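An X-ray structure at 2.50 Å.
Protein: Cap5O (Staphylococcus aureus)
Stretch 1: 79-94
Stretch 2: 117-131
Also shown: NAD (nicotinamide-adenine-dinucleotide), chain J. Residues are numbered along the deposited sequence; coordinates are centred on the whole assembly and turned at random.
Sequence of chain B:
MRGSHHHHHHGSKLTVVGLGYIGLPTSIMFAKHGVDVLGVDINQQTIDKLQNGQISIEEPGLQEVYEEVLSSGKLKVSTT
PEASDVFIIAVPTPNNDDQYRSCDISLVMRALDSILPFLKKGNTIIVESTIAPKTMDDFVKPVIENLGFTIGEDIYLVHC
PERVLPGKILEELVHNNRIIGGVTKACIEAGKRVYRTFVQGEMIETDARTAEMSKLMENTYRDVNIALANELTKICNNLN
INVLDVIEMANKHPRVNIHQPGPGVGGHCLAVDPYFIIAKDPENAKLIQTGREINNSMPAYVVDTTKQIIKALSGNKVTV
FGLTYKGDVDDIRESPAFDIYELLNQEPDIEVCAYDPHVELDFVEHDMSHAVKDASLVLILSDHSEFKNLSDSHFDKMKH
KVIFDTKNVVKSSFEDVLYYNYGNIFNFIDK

Stretch 1, residues 79-94: TTPEASDVFIIAVPTP
Stretch 2 117-131: PFLKKGNTIIVESTI

Parallel strands 86-89 and 124-127 are joined by backbone hydrogen bonds that alternate as parallel pairing requires. Thr124 N donates to Asp85 O (3.0 Å), Phe87 N to Thr124 O (2.8 Å), Ile126 N to Phe87 O (2.8 Å, nearly linear at 178°) and Ile89 N to Ile126 O (2.8 Å). Ile89 O then accepts from Glu128 N at 2.8 Å, and weakly from Ser129 N at 3.4 Å. Here Glu128 turns to phi/psi -91/-20. Ser129, chi1 m, points toward stretch 1, and its OG donates to Val91 O at 2.8 Å.

The strands lie side by side, their axes 16° apart and 4.7 Å at closest approach. Val86 pairs with Thr124, Phe87 with Ile125, Ile88 with Ile126 and Ile89 with Val127, at CA-CA spacings of 4.7 to 4.9 Å. Backbone phi/psi stays extended, from -127/140 at Val86 to -92/117 at Ile89, and from -117/131 at Thr124 to -106/109 at Val127.

Beyond the strands both stretches reach the NAD ribose. Thr93 N donates to NAD O3D (2.8 Å) and Thr130 N to NAD O2D (2.9 Å). Thr93 OG1, chi1 p, hydrogen-bonds the same O2D at 2.5 Å.

Before the strands, one water accepts from Ser84 N (2.8 Å) and donates to Phe118 O (2.7 Å), bridging the stretches. A type II turn, Lys120 to Asn123, leads into the second strand; Gly122 has phi/psi 99/-10.

Val86 (t), Ile88 (m, t), Thr124 (m) and Ile126 (m, t) share one sheet face. Val86 CG1 lies 3.9 Å from Ile126 CD1. On the other face, Phe87 (chi1 m, chi2 -93°) brings CD2 to 3.5 Å from Ile125 CD1 and CE2 to 3.9 Å from Leu119 CD2. Ile89 CD1 meets Ile125 CG2 at 3.9 Å.

Phe118 (chi1 m, chi2 -85°) points toward stretch 1. Glu82 CA sits over its ring face, 3.8 Å from Phe118 CD1, in a CH-pi contact.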

# COMPACT_ATOMS: atom_id res chain seq x y z
N THR B 79 40.03 6.57 16.29
CA THR B 79 38.86 7.07 17.01
C THR B 79 38.64 8.55 16.66
O THR B 79 37.63 9.15 17.04
CB THR B 79 39.05 6.93 18.53
OG1 THR B 79 40.25 7.61 18.92
CG2 THR B 79 39.05 5.47 19.00
N THR B 80 39.59 9.11 15.90
CA THR B 80 39.66 10.51 15.51
C THR B 80 39.69 10.68 13.98
O THR B 80 40.47 9.99 13.32
CB THR B 80 40.92 11.14 16.17
OG1 THR B 80 40.92 10.85 17.58
CG2 THR B 80 41.04 12.63 15.96
N PRO B 81 38.93 11.63 13.39
CA PRO B 81 39.07 11.88 11.96
C PRO B 81 40.35 12.68 11.70
O PRO B 81 40.96 13.20 12.63
CB PRO B 81 37.82 12.72 11.62
CG PRO B 81 37.03 12.81 12.86
CD PRO B 81 37.96 12.57 13.99
N GLU B 82 40.76 12.76 10.45
CA GLU B 82 41.93 13.54 10.05
C GLU B 82 41.60 14.16 8.69
O GLU B 82 40.62 13.75 8.05
CB GLU B 82 43.20 12.66 9.98
CG GLU B 82 43.65 11.94 11.24
CD GLU B 82 44.67 10.84 11.07
OE1 GLU B 82 44.82 10.33 9.93
OE2 GLU B 82 45.26 10.40 12.09
N ALA B 83 42.38 15.17 8.25
CA ALA B 83 42.19 15.84 6.96
C ALA B 83 42.05 14.81 5.85
O ALA B 83 42.79 13.82 5.84
CB ALA B 83 43.37 16.76 6.67
N SER B 84 41.08 15.01 4.96
CA SER B 84 40.78 14.09 3.86
C SER B 84 40.12 14.80 2.67
O SER B 84 39.66 15.93 2.80
CB SER B 84 39.87 12.97 4.38
OG SER B 84 39.66 11.97 3.39
N ASP B 85 40.07 14.12 1.51
CA ASP B 85 39.43 14.66 0.32
C ASP B 85 37.93 14.38 0.36
O ASP B 85 37.12 15.22 -0.05
CB ASP B 85 40.02 14.02 -0.95
CG ASP B 85 41.52 14.19 -1.15
OD1 ASP B 85 42.02 15.33 -0.95
OD2 ASP B 85 42.17 13.22 -1.57
N VAL B 86 37.56 13.16 0.84
CA VAL B 86 36.19 12.68 0.93
C VAL B 86 35.94 12.21 2.35
O VAL B 86 36.80 11.55 2.94
CB VAL B 86 35.89 11.54 -0.08
CG1 VAL B 86 34.40 11.21 -0.14
CG2 VAL B 86 36.42 11.85 -1.48
N PHE B 87 34.75 12.51 2.87
CA PHE B 87 34.28 12.04 4.17
C PHE B 87 32.94 11.35 3.98
O PHE B 87 32.04 11.91 3.36
CB PHE B 87 34.13 13.17 5.17
CG PHE B 87 35.40 13.91 5.53
CD1 PHE B 87 36.15 13.53 6.64
CD2 PHE B 87 35.80 15.03 4.81
CE1 PHE B 87 37.29 14.25 7.01
CE2 PHE B 87 36.96 15.73 5.16
CZ PHE B 87 37.69 15.34 6.26
N ILE B 88 32.82 10.12 4.46
CA ILE B 88 31.59 9.35 4.39
C ILE B 88 31.07 9.10 5.82
O ILE B 88 31.75 8.43 6.60
CB ILE B 88 31.72 8.02 3.58
CG1 ILE B 88 32.13 8.30 2.12
CG2 ILE B 88 30.41 7.23 3.65
CD1 ILE B 88 32.40 7.13 1.27
N ILE B 89 29.87 9.61 6.14
CA ILE B 89 29.23 9.37 7.43
C ILE B 89 28.33 8.13 7.26
O ILE B 89 27.40 8.14 6.45
CB ILE B 89 28.48 10.62 7.96
CG1 ILE B 89 29.48 11.76 8.23
CG2 ILE B 89 27.63 10.29 9.20
CD1 ILE B 89 28.95 13.14 8.00
N ALA B 90 28.66 7.07 8.01
CA ALA B 90 27.97 5.78 8.02
C ALA B 90 27.70 5.34 9.47
O ALA B 90 27.84 4.15 9.80
CB ALA B 90 28.81 4.74 7.30
N VAL B 91 27.33 6.30 10.33
CA VAL B 91 27.00 6.08 11.75
C VAL B 91 25.52 5.62 11.86
O VAL B 91 24.79 5.72 10.87
CB VAL B 91 27.31 7.34 12.62
CG1 VAL B 91 28.77 7.77 12.50
CG2 VAL B 91 26.38 8.49 12.28
N PRO B 92 25.03 5.10 13.01
CA PRO B 92 23.62 4.68 13.06
C PRO B 92 22.63 5.83 13.23
O PRO B 92 22.98 6.93 13.68
CB PRO B 92 23.56 3.70 14.24
CG PRO B 92 24.93 3.74 14.88
CD PRO B 92 25.70 4.88 14.31
N THR B 93 21.39 5.58 12.83
CA THR B 93 20.29 6.54 12.98
C THR B 93 19.25 5.83 13.82
O THR B 93 18.37 5.16 13.27
CB THR B 93 19.79 7.10 11.65
OG1 THR B 93 19.33 6.01 10.88
CG2 THR B 93 20.85 7.84 10.91
N PRO B 94 19.41 5.86 15.16
CA PRO B 94 18.48 5.13 16.04
C PRO B 94 17.03 5.62 15.93
O PRO B 94 16.75 6.67 15.34
CB PRO B 94 19.07 5.35 17.44
CG PRO B 94 20.46 5.86 17.22
CD PRO B 94 20.40 6.62 15.96
N PRO B 117 36.52 20.47 12.02
CA PRO B 117 37.87 21.08 12.14
C PRO B 117 38.89 20.67 11.08
O PRO B 117 39.92 21.32 10.95
CB PRO B 117 38.34 20.64 13.53
CG PRO B 117 37.14 20.19 14.24
CD PRO B 117 36.22 19.64 13.21
N PHE B 118 38.62 19.60 10.33
CA PHE B 118 39.53 19.07 9.32
C PHE B 118 39.17 19.47 7.90
O PHE B 118 39.92 19.17 6.97
CB PHE B 118 39.64 17.54 9.46
CG PHE B 118 39.98 17.10 10.87
CD1 PHE B 118 41.30 17.04 11.30
CD2 PHE B 118 38.97 16.78 11.77
CE1 PHE B 118 41.60 16.67 12.60
CE2 PHE B 118 39.28 16.40 13.08
CZ PHE B 118 40.59 16.34 13.48
N LEU B 119 38.03 20.17 7.73
CA LEU B 119 37.52 20.59 6.43
C LEU B 119 38.37 21.60 5.69
O LEU B 119 38.77 22.62 6.25
CB LEU B 119 36.08 21.11 6.54
CG LEU B 119 34.97 20.06 6.65
CD1 LEU B 119 33.62 20.72 6.71
CD2 LEU B 119 35.02 19.08 5.49
N LYS B 120 38.63 21.30 4.41
CA LYS B 120 39.41 22.12 3.49
C LYS B 120 38.58 22.34 2.22
O LYS B 120 37.68 21.54 1.94
CB LYS B 120 40.75 21.43 3.14
CG LYS B 120 41.56 20.87 4.32
CD LYS B 120 42.42 21.90 5.04
CE LYS B 120 43.25 21.30 6.16
NZ LYS B 120 42.50 21.20 7.45
N LYS B 121 38.87 23.42 1.46
CA LYS B 121 38.15 23.68 0.21
C LYS B 121 38.37 22.54 -0.80
O LYS B 121 39.48 22.00 -0.88
CB LYS B 121 38.51 25.06 -0.36
CG LYS B 121 37.81 26.20 0.38
CD LYS B 121 38.17 27.57 -0.13
CE LYS B 121 37.24 28.65 0.41
NZ LYS B 121 37.33 28.82 1.89
N GLY B 122 37.30 22.14 -1.48
CA GLY B 122 37.30 21.06 -2.47
C GLY B 122 36.79 19.72 -1.96
O GLY B 122 36.57 18.80 -2.75
N ASN B 123 36.61 19.61 -0.62
CA ASN B 123 36.15 18.39 0.06
C ASN B 123 34.71 17.97 -0.24
O ASN B 123 33.85 18.82 -0.51
CB ASN B 123 36.37 18.51 1.58
CG ASN B 123 37.81 18.41 2.03
OD1 ASN B 123 38.75 18.16 1.24
ND2 ASN B 123 38.01 18.58 3.33
N THR B 124 34.46 16.65 -0.17
CA THR B 124 33.14 16.05 -0.37
C THR B 124 32.67 15.36 0.92
O THR B 124 33.44 14.61 1.53
CB THR B 124 33.11 15.10 -1.58
OG1 THR B 124 33.67 15.78 -2.70
CG2 THR B 124 31.69 14.61 -1.93
N ILE B 125 31.42 15.64 1.34
CA ILE B 125 30.79 15.01 2.50
C ILE B 125 29.63 14.19 1.96
O ILE B 125 28.72 14.73 1.34
CB ILE B 125 30.32 16.01 3.60
CG1 ILE B 125 31.43 17.05 4.02
CG2 ILE B 125 29.68 15.29 4.80
CD1 ILE B 125 32.66 16.57 4.60
N ILE B 126 29.71 12.87 2.17
CA ILE B 126 28.67 11.91 1.79
C ILE B 126 28.05 11.39 3.06
O ILE B 126 28.76 10.98 3.97
CB ILE B 126 29.16 10.77 0.88
CG1 ILE B 126 29.85 11.31 -0.39
CG2 ILE B 126 27.99 9.82 0.51
CD1 ILE B 126 30.76 10.30 -1.08
N VAL B 127 26.72 11.45 3.14
CA VAL B 127 25.98 10.90 4.27
C VAL B 127 25.32 9.63 3.73
O VAL B 127 24.47 9.71 2.84
CB VAL B 127 25.02 11.93 4.89
CG1 VAL B 127 24.26 11.33 6.07
CG2 VAL B 127 25.78 13.16 5.35
N GLU B 128 25.82 8.45 4.17
CA GLU B 128 25.31 7.14 3.75
C GLU B 128 24.20 6.64 4.69
O GLU B 128 23.41 5.78 4.30
CB GLU B 128 26.43 6.11 3.65
CG GLU B 128 27.11 6.07 2.29
CD GLU B 128 28.07 4.90 2.08
OE1 GLU B 128 28.28 4.11 3.04
OE2 GLU B 128 28.62 4.79 0.97
N SER B 129 24.14 7.17 5.91
CA SER B 129 23.17 6.86 6.95
C SER B 129 21.77 7.30 6.54
O SER B 129 21.61 8.23 5.75
CB SER B 129 23.56 7.61 8.23
OG SER B 129 24.89 7.32 8.62
N THR B 130 20.75 6.67 7.12
CA THR B 130 19.37 7.03 6.83
C THR B 130 19.07 8.37 7.43
O THR B 130 19.32 8.57 8.62
CB THR B 130 18.42 5.93 7.29
OG1 THR B 130 18.76 4.75 6.55
CG2 THR B 130 16.95 6.29 7.06
N ILE B 131 18.60 9.31 6.61
CA ILE B 131 18.29 10.65 7.11
C ILE B 131 16.89 11.10 6.74
O ILE B 131 16.41 10.76 5.65
CB ILE B 131 19.39 11.68 6.77
CG1 ILE B 131 19.57 11.85 5.26
CG2 ILE B 131 20.70 11.37 7.52
CD1 ILE B 131 20.63 12.77 4.87
PA NAD J . 26.18 -0.22 13.10
O1A NAD J . 25.65 -0.05 14.47
O2A NAD J . 26.49 -1.64 12.80
O5B NAD J . 27.51 0.67 12.94
C5B NAD J . 27.58 1.98 13.42
C4B NAD J . 29.00 2.21 13.90
O4B NAD J . 29.25 3.60 13.95
C3B NAD J . 29.26 1.63 15.30
O3B NAD J . 30.50 0.92 15.28
C2B NAD J . 29.45 2.88 16.15
O2B NAD J . 30.32 2.70 17.24
C1B NAD J . 29.97 3.89 15.14
N9A NAD J . 29.70 5.27 15.58
C8A NAD J . 28.55 5.72 16.19
N7A NAD J . 28.63 7.06 16.34
C5A NAD J . 29.82 7.46 15.82
C6A NAD J . 30.41 8.72 15.73
N6A NAD J . 29.74 9.78 16.21
N1A NAD J . 31.66 8.85 15.14
C2A NAD J . 32.32 7.73 14.63
N3A NAD J . 31.73 6.49 14.73
C4A NAD J . 30.50 6.35 15.32
O3 NAD J . 25.12 0.41 12.05
PN NAD J . 25.05 0.02 10.50
O1N NAD J . 24.25 -1.23 10.39
O2N NAD J . 26.41 0.10 9.90
O5D NAD J . 24.14 1.17 9.89
C5D NAD J . 24.34 2.52 10.23
C4D NAD J . 23.16 3.31 9.67
O4D NAD J . 23.10 3.17 8.26
C3D NAD J . 21.79 2.80 10.12
O3D NAD J . 21.41 3.11 11.45
C2D NAD J . 20.92 3.46 9.09
O2D NAD J . 20.94 4.85 9.31
C1D NAD J . 21.74 3.24 7.83
N1N NAD J . 21.26 1.99 7.21
C2N NAD J . 21.85 0.77 7.43
C3N NAD J . 21.32 -0.38 6.84
C7N NAD J . 22.17 -1.62 6.70
O7N NAD J . 22.17 -2.28 5.45
N7N NAD J . 22.86 -2.08 7.75
C4N NAD J . 20.17 -0.29 6.04
C5N NAD J . 19.55 0.94 5.85
C6N NAD J . 20.10 2.07 6.45
O HOH W 1 40.32 17.66 4.73